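Local coordinates for ribosomal protein L11 methyltransferase (Lactobacillus delbrueckii subsp. bulgaricus ATCC BAA-365, PDB 3GRZ), which probably trimethylates lysine side chains of ribosomal protein L11 with S-adenosyl-L-methionine as methyl donor, this chain being its C-terminal methyltransferase portion, at residues Ile31-Leu37 against Glu101-Asn106; Phe157-Leu163 against Arg187-Ile193. All blocks are in the same frame, centred on the assembly; numbering follows the deposited sequence. Where two conformers were deposited one is given.

Contact 1 of 2, residues Ile31-Leu37 against Glu101-Asn106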
loop_
_atom_site.group_PDB
_atom_site.type_symbol
_atom_site.label_atom_id
_atom_site.label_comp_id
_atom_site.label_asym_id
_atom_site.label_seq_id
_atom_site.Cartn_x
_atom_site.Cartn_y
_atom_site.Cartn_z
ATOM N N ILE B 31 4.143 -11.259 11.844
ATOM C CA ILE B 31 3.772 -10.706 13.135
ATOM C C ILE B 31 2.904 -11.715 13.883
ATOM O O ILE B 31 1.799 -12.053 13.442
ATOM C CB ILE B 31 3.088 -9.330 13.008
ATOM C CG1 ILE B 31 4.075 -8.317 12.419
ATOM C CG2 ILE B 31 2.568 -8.857 14.370
ATOM C CD1 ILE B 31 3.489 -6.933 12.235
ATOM N N ARG B 32 3.450 -12.214 14.991
ATOM C CA ARG B 32 2.726 -13.137 15.854
ATOM C C ARG B 32 1.837 -12.390 16.846
ATOM O O ARG B 32 2.265 -11.435 17.501
ATOM C CB ARG B 32 3.696 -14.086 16.556
ATOM C CG ARG B 32 4.484 -14.924 15.562
ATOM C CD ARG B 32 5.335 -16.004 16.211
ATOM N NE ARG B 32 5.817 -16.933 15.191
ATOM C CZ ARG B 32 5.167 -18.029 14.808
ATOM N NH1 ARG B 32 5.678 -18.808 13.862
ATOM N NH2 ARG B 32 4.013 -18.358 15.377
ATOM N N LEU B 33 0.578 -12.817 16.924
ATOM C CA LEU B 33 -0.387 -12.249 17.857
ATOM C C LEU B 33 -1.062 -13.375 18.640
ATOM O O LEU B 33 -1.300 -14.455 18.100
ATOM C CB LEU B 33 -1.459 -11.438 17.122
ATOM C CG LEU B 33 -1.140 -10.152 16.343
ATOM C CD1 LEU B 33 -2.429 -9.538 15.831
ATOM C CD2 LEU B 33 -0.377 -9.130 17.181
ATOM N N ASP B 34 -1.374 -13.109 19.905
ATOM C CA ASP B 34 -2.028 -14.086 20.775
ATOM C C ASP B 34 -3.536 -13.803 20.787
ATOM O O ASP B 34 -3.969 -12.775 21.308
ATOM C CB ASP B 34 -1.412 -14.033 22.187
ATOM C CG ASP B 34 -1.987 -15.095 23.153
ATOM O OD1 ASP B 34 -3.009 -15.760 22.852
ATOM O OD2 ASP B 34 -1.395 -15.257 24.238
ATOM N N PRO B 35 -4.338 -14.725 20.212
ATOM C CA PRO B 35 -5.790 -14.578 20.083
ATOM C C PRO B 35 -6.518 -14.637 21.418
ATOM O O PRO B 35 -7.635 -14.135 21.525
ATOM C CB PRO B 35 -6.190 -15.790 19.233
ATOM C CG PRO B 35 -4.939 -16.246 18.596
ATOM C CD PRO B 35 -3.896 -16.001 19.629
ATOM N N GLY B 36 -5.884 -15.242 22.417
ATOM C CA GLY B 36 -6.415 -15.284 23.779
ATOM C C GLY B 36 -6.426 -13.932 24.475
ATOM O O GLY B 36 -7.189 -13.725 25.420
ATOM N N LEU B 37 -5.579 -13.012 24.013
ATOM C CA LEU B 37 -5.559 -11.655 24.551
ATOM C C LEU B 37 -6.642 -10.833 23.874
ATOM O O LEU B 37 -7.172 -11.230 22.833
ATOM C CB LEU B 37 -4.180 -11.009 24.365
ATOM C CG LEU B 37 -3.000 -11.733 25.021
ATOM C CD1 LEU B 37 -1.690 -11.146 24.537
ATOM C CD2 LEU B 37 -3.095 -11.691 26.551
ATOM N N GLU B 101 2.621 -7.965 25.454
ATOM C CA GLU B 101 2.801 -9.398 25.248
ATOM C C GLU B 101 2.946 -9.766 23.769
ATOM O O GLU B 101 3.802 -10.586 23.419
ATOM C CB GLU B 101 1.677 -10.206 25.934
ATOM C CG GLU B 101 1.675 -10.042 27.476
ATOM C CD GLU B 101 0.892 -11.123 28.249
ATOM O OE1 GLU B 101 0.484 -12.152 27.654
ATOM O OE2 GLU B 101 0.699 -10.937 29.475
ATOM N N ASN B 102 2.121 -9.163 22.904
ATOM C CA ASN B 102 2.273 -9.342 21.453
ATOM C C ASN B 102 3.615 -8.798 20.953
ATOM O O ASN B 102 4.273 -9.453 20.138
ATOM C CB ASN B 102 1.102 -8.748 20.660
ATOM C CG ASN B 102 -0.190 -9.564 20.792
ATOM O OD1 ASN B 102 -0.162 -10.786 20.912
ATOM N ND2 ASN B 102 -1.328 -8.878 20.751
ATOM N N ALA B 103 4.056 -7.640 21.465
ATOM C CA ALA B 103 5.408 -7.131 21.096
ATOM C C ALA B 103 6.497 -8.155 21.430
ATOM O O ALA B 103 7.346 -8.482 20.584
ATOM C CB ALA B 103 5.709 -5.798 21.765
ATOM N N ALA B 104 6.432 -8.673 22.661
ATOM C CA ALA B 104 7.381 -9.652 23.189
ATOM C C ALA B 104 7.401 -10.939 22.367
ATOM O O ALA B 104 8.471 -11.502 22.135
ATOM C CB ALA B 104 7.066 -9.957 24.654
ATOM N N LEU B 105 6.228 -11.395 21.916
ATOM C CA LEU B 105 6.148 -12.556 21.001
ATOM C C LEU B 105 6.918 -12.327 19.715
ATOM O O LEU B 105 7.325 -13.280 19.037
ATOM C CB LEU B 105 4.697 -12.901 20.640
ATOM C CG LEU B 105 3.803 -13.564 21.690
ATOM C CD1 LEU B 105 2.363 -13.543 21.190
ATOM C CD2 LEU B 105 4.279 -15.004 22.053
ATOM N N ASN B 106 7.110 -11.057 19.362
ATOM C CA ASN B 106 7.851 -10.732 18.158
ATOM C C ASN B 106 9.263 -10.239 18.454
ATOM O O ASN B 106 9.934 -9.714 17.573
ATOM C CB ASN B 106 7.045 -9.741 17.312
ATOM C CG ASN B 106 5.778 -10.369 16.757
ATOM O OD1 ASN B 106 5.833 -11.192 15.846
ATOM N ND2 ASN B 106 4.636 -10.017 17.334
HETATM O O HOH W 1 -3.964 -10.071 20.463
#
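With CG set anti to the carbonyl carbon in both residues (chi1 -67° in Asn-106, -72° in Asn-102), the two carboxamides reach from the last turn of helix 93-105 and the residue just past it to segment 31-37. Asn-106 meets both backbone polar atoms of Arg-32: its OD1 takes Arg-32 N on an in-plane lone pair at 2.7 Å, and its ND2 gives to Arg-32 O at 2.8 Å. Asparagine suits this place because one flat group offers an acceptor and a donor side by side. The same ND2 also donates to Asn-102 O at 2.9 Å; with OD1 on Arg-32 N, the two acceptors at ND2 probably fix which way the amide is turned.

One helical turn earlier, Asn-102 OD1 accepts from Asp-34 N at 2.8 Å, the donor tilted from the carbonyl plane. Its ND2 gives to Ser-71 O and to a water that donates to Asp-34 O, while Leu-33 CD2 packs 3.6 Å from Asn-102 CG. Asp-34 itself shapes the turn, OD1 accepting from Gly-36 N in an Asx turn. Beyond it, Leu-37 CD1 rests 3.8 Å from Glu-101 CB, the leucine lying across the acid's chain.

Asn-106 thus meets N and O of one residue on the outermost strand of the small sheet, as a neighbouring strand could, while Asn-102 holds the start of the turn that follows.

Contact 2 of 2, residues Phe157-Leu163 against Arg187-Ile193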
loop_
_atom_site.group_PDB
_atom_site.type_symbol
_atom_site.label_atom_id
_atom_site.label_comp_id
_atom_site.label_asym_id
_atom_site.label_seq_id
_atom_site.Cartn_x
_atom_site.Cartn_y
_atom_site.Cartn_z
ATOM N N PHE B 157 -5.313 7.401 9.253
ATOM C CA PHE B 157 -6.556 6.965 9.882
ATOM C C PHE B 157 -7.080 5.745 9.181
ATOM O O PHE B 157 -7.009 5.644 7.958
ATOM C CB PHE B 157 -7.664 8.022 9.785
ATOM C CG PHE B 157 -7.503 9.194 10.726
ATOM C CD1 PHE B 157 -6.537 9.187 11.742
ATOM C CD2 PHE B 157 -8.361 10.289 10.618
ATOM C CE1 PHE B 157 -6.411 10.265 12.616
ATOM C CE2 PHE B 157 -8.244 11.385 11.492
ATOM C CZ PHE B 157 -7.264 11.378 12.478
ATOM N N SER B 158 -7.637 4.829 9.957
ATOM C CA SER B 158 -8.412 3.734 9.405
ATOM C C SER B 158 -9.575 3.479 10.362
ATOM O O SER B 158 -9.656 4.122 11.425
ATOM C CB SER B 158 -7.551 2.493 9.235
ATOM O OG SER B 158 -8.237 1.555 8.429
ATOM N N GLY B 159 -10.478 2.583 9.977
ATOM C CA GLY B 159 -11.653 2.260 10.787
ATOM C C GLY B 159 -12.836 3.179 10.513
ATOM O O GLY B 159 -13.793 3.196 11.281
ATOM N N ILE B 160 -12.767 3.937 9.418
ATOM C CA ILE B 160 -13.838 4.873 9.039
ATOM C C ILE B 160 -14.871 4.174 8.176
ATOM O O ILE B 160 -14.551 3.724 7.077
ATOM C CB ILE B 160 -13.282 6.094 8.259
ATOM C CG1 ILE B 160 -12.284 6.863 9.114
ATOM C CG2 ILE B 160 -14.415 7.039 7.814
ATOM C CD1 ILE B 160 -11.262 7.675 8.310
ATOM N N ASP B 161 -16.112 4.070 8.660
ATOM C CA ASP B 161 -17.217 3.633 7.790
ATOM C C ASP B 161 -17.486 4.697 6.715
ATOM O O ASP B 161 -17.411 5.880 7.013
ATOM C CB ASP B 161 -18.485 3.381 8.611
ATOM C CG ASP B 161 -19.609 2.834 7.766
ATOM O OD1 ASP B 161 -19.541 1.646 7.397
ATOM O OD2 ASP B 161 -20.539 3.600 7.443
ATOM N N TYR B 162 -17.792 4.285 5.481
ATOM C CA TYR B 162 -17.937 5.226 4.353
ATOM C C TYR B 162 -19.001 6.323 4.549
ATOM O O TYR B 162 -18.852 7.438 4.038
ATOM C CB TYR B 162 -18.152 4.486 3.016
ATOM C CG TYR B 162 -19.552 3.949 2.799
ATOM C CD1 TYR B 162 -20.453 4.593 1.935
ATOM C CD2 TYR B 162 -19.980 2.799 3.454
ATOM C CE1 TYR B 162 -21.745 4.089 1.736
ATOM C CE2 TYR B 162 -21.254 2.297 3.272
ATOM C CZ TYR B 162 -22.134 2.936 2.417
ATOM O OH TYR B 162 -23.396 2.399 2.256
ATOM N N LEU B 163 -20.045 6.007 5.315
ATOM C CA LEU B 163 -21.091 6.975 5.661
ATOM C C LEU B 163 -20.590 8.071 6.600
ATOM O O LEU B 163 -21.148 9.167 6.629
ATOM C CB LEU B 163 -22.299 6.265 6.277
ATOM C CG LEU B 163 -23.058 5.274 5.382
ATOM C CD1 LEU B 163 -24.040 4.429 6.200
ATOM C CD2 LEU B 163 -23.776 5.975 4.231
ATOM N N ARG B 187 -16.856 -1.503 3.030
ATOM C CA ARG B 187 -17.435 -0.255 3.533
ATOM C C ARG B 187 -16.435 0.612 4.303
ATOM O O ARG B 187 -16.772 1.704 4.766
ATOM C CB ARG B 187 -18.727 -0.517 4.326
ATOM C CG ARG B 187 -18.622 -1.277 5.661
ATOM C CD ARG B 187 -20.052 -1.487 6.255
ATOM N NE ARG B 187 -20.764 -0.207 6.420
ATOM C CZ ARG B 187 -22.077 -0.013 6.280
ATOM N NH1 ARG B 187 -22.894 -1.015 5.961
ATOM N NH2 ARG B 187 -22.578 1.206 6.462
ATOM N N TRP B 188 -15.195 0.133 4.398
ATOM C CA TRP B 188 -14.165 0.770 5.230
ATOM C C TRP B 188 -13.259 1.704 4.461
ATOM O O TRP B 188 -12.878 1.414 3.338
ATOM C CB TRP B 188 -13.308 -0.290 5.936
ATOM C CG TRP B 188 -14.115 -1.155 6.817
ATOM C CD1 TRP B 188 -14.433 -2.472 6.610
ATOM C CD2 TRP B 188 -14.760 -0.766 8.030
ATOM N NE1 TRP B 188 -15.220 -2.928 7.633
ATOM C CE2 TRP B 188 -15.436 -1.904 8.522
ATOM C CE3 TRP B 188 -14.822 0.435 8.761
ATOM C CZ2 TRP B 188 -16.166 -1.883 9.715
ATOM C CZ3 TRP B 188 -15.550 0.454 9.949
ATOM C CH2 TRP B 188 -16.213 -0.697 10.410
ATOM N N ILE B 189 -12.898 2.804 5.106
ATOM C CA ILE B 189 -12.062 3.839 4.530
ATOM C C ILE B 189 -10.782 3.978 5.331
ATOM O O ILE B 189 -10.807 3.947 6.570
ATOM C CB ILE B 189 -12.803 5.222 4.541
ATOM C CG1 ILE B 189 -14.198 5.121 3.907
ATOM C CG2 ILE B 189 -11.969 6.316 3.893
ATOM C CD1 ILE B 189 -14.226 5.100 2.418
ATOM N N GLY B 190 -9.664 4.133 4.621
ATOM C CA GLY B 190 -8.394 4.538 5.220
ATOM C C GLY B 190 -7.911 5.824 4.580
ATOM O O GLY B 190 -8.109 6.039 3.386
ATOM N N LEU B 191 -7.279 6.687 5.366
ATOM C CA LEU B 191 -6.777 7.968 4.853
ATOM C C LEU B 191 -5.329 8.232 5.217
ATOM O O LEU B 191 -4.934 8.032 6.369
ATOM C CB LEU B 191 -7.608 9.137 5.403
ATOM C CG LEU B 191 -9.129 9.121 5.271
ATOM C CD1 LEU B 191 -9.704 10.267 6.112
ATOM C CD2 LEU B 191 -9.547 9.256 3.808
ATOM N N ALA B 192 -4.556 8.696 4.235
ATOM C CA ALA B 192 -3.243 9.288 4.480
ATOM C C ALA B 192 -3.423 10.805 4.466
ATOM O O ALA B 192 -3.984 11.362 3.515
ATOM C CB ALA B 192 -2.237 8.852 3.428
ATOM N N ILE B 193 -2.945 11.449 5.526
ATOM C CA ILE B 193 -3.265 12.831 5.859
ATOM C C ILE B 193 -1.978 13.622 6.130
ATOM O O ILE B 193 -1.035 13.107 6.726
ATOM C CB ILE B 193 -4.209 12.882 7.104
ATOM C CG1 ILE B 193 -5.585 12.291 6.775
ATOM C CG2 ILE B 193 -4.381 14.308 7.659
ATOM C CD1 ILE B 193 -6.304 11.714 8.000
#
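The guanidinium of Arg-187 has Tyr-162 CE2 over one face, 3.5 Å above the plane and offset toward the rim, ring and guanidinium planes 48° apart; Asp-161 and Leu-163 CD1 lie at its edge. The carboxylate is nearly coplanar with it, and the salt bridge runs from Arg-187 NE to Asp-161 OD1, modelled at a doubtfully short 2.4 Å. Arg-187 NH2 reaches Asp-161 OD2 almost straight (174°), on the syn side. That oxygen also accepts from Leu-163 N, completing an Asx turn.

Ile-193 CD1 sits over one face of the Phe-157 ring, 4.0 Å from its centroid, a CH-pi contact. Gly-159 O meets the edge of the Trp-188 ring at CZ3.

Along the strands, Phe-157 and Leu-191 form a hydrogen-bonded pair, as do Ile-160 and Ile-189, though the bond from Ile-160 N is weak. The register slips by one between the pairs. Gly-159 fits there because its phi of 87° would jam a side chain against the preceding carbonyl. Phe-157, Ile-160 and Leu-191 lie on the face covered by helices 135-145 and 165-174, where apolar side chains can be buried. This antiparallel pairing with a beta bulge belongs to the Rossmann-like methyltransferase sheet, its bulge beside Asn-132, a predicted S-adenosyl-L-methionine ligand.

In the fold
From the N terminus, the chain first builds the small sheet that ends in strand 29-33. It then runs through helix 44-57, the first strands of the large sheet and the helices between them before helix 93-105 returns to close contact 1 across 63 residues. Contact 1 thereby ties the small N-terminal sheet to the Rossmann-like body. The chain continues through strand 126-132 to strand 153-161, turns through helix 165-174 and strand 177-185, and closes contact 2 when strand 188-195 inserts between 153-161 and 177-185. The two loops follow in series, neither nested nor crossed. The centres of contact 1 and contact 2 are about 25 Å apart, on opposite sides of the chain's centre.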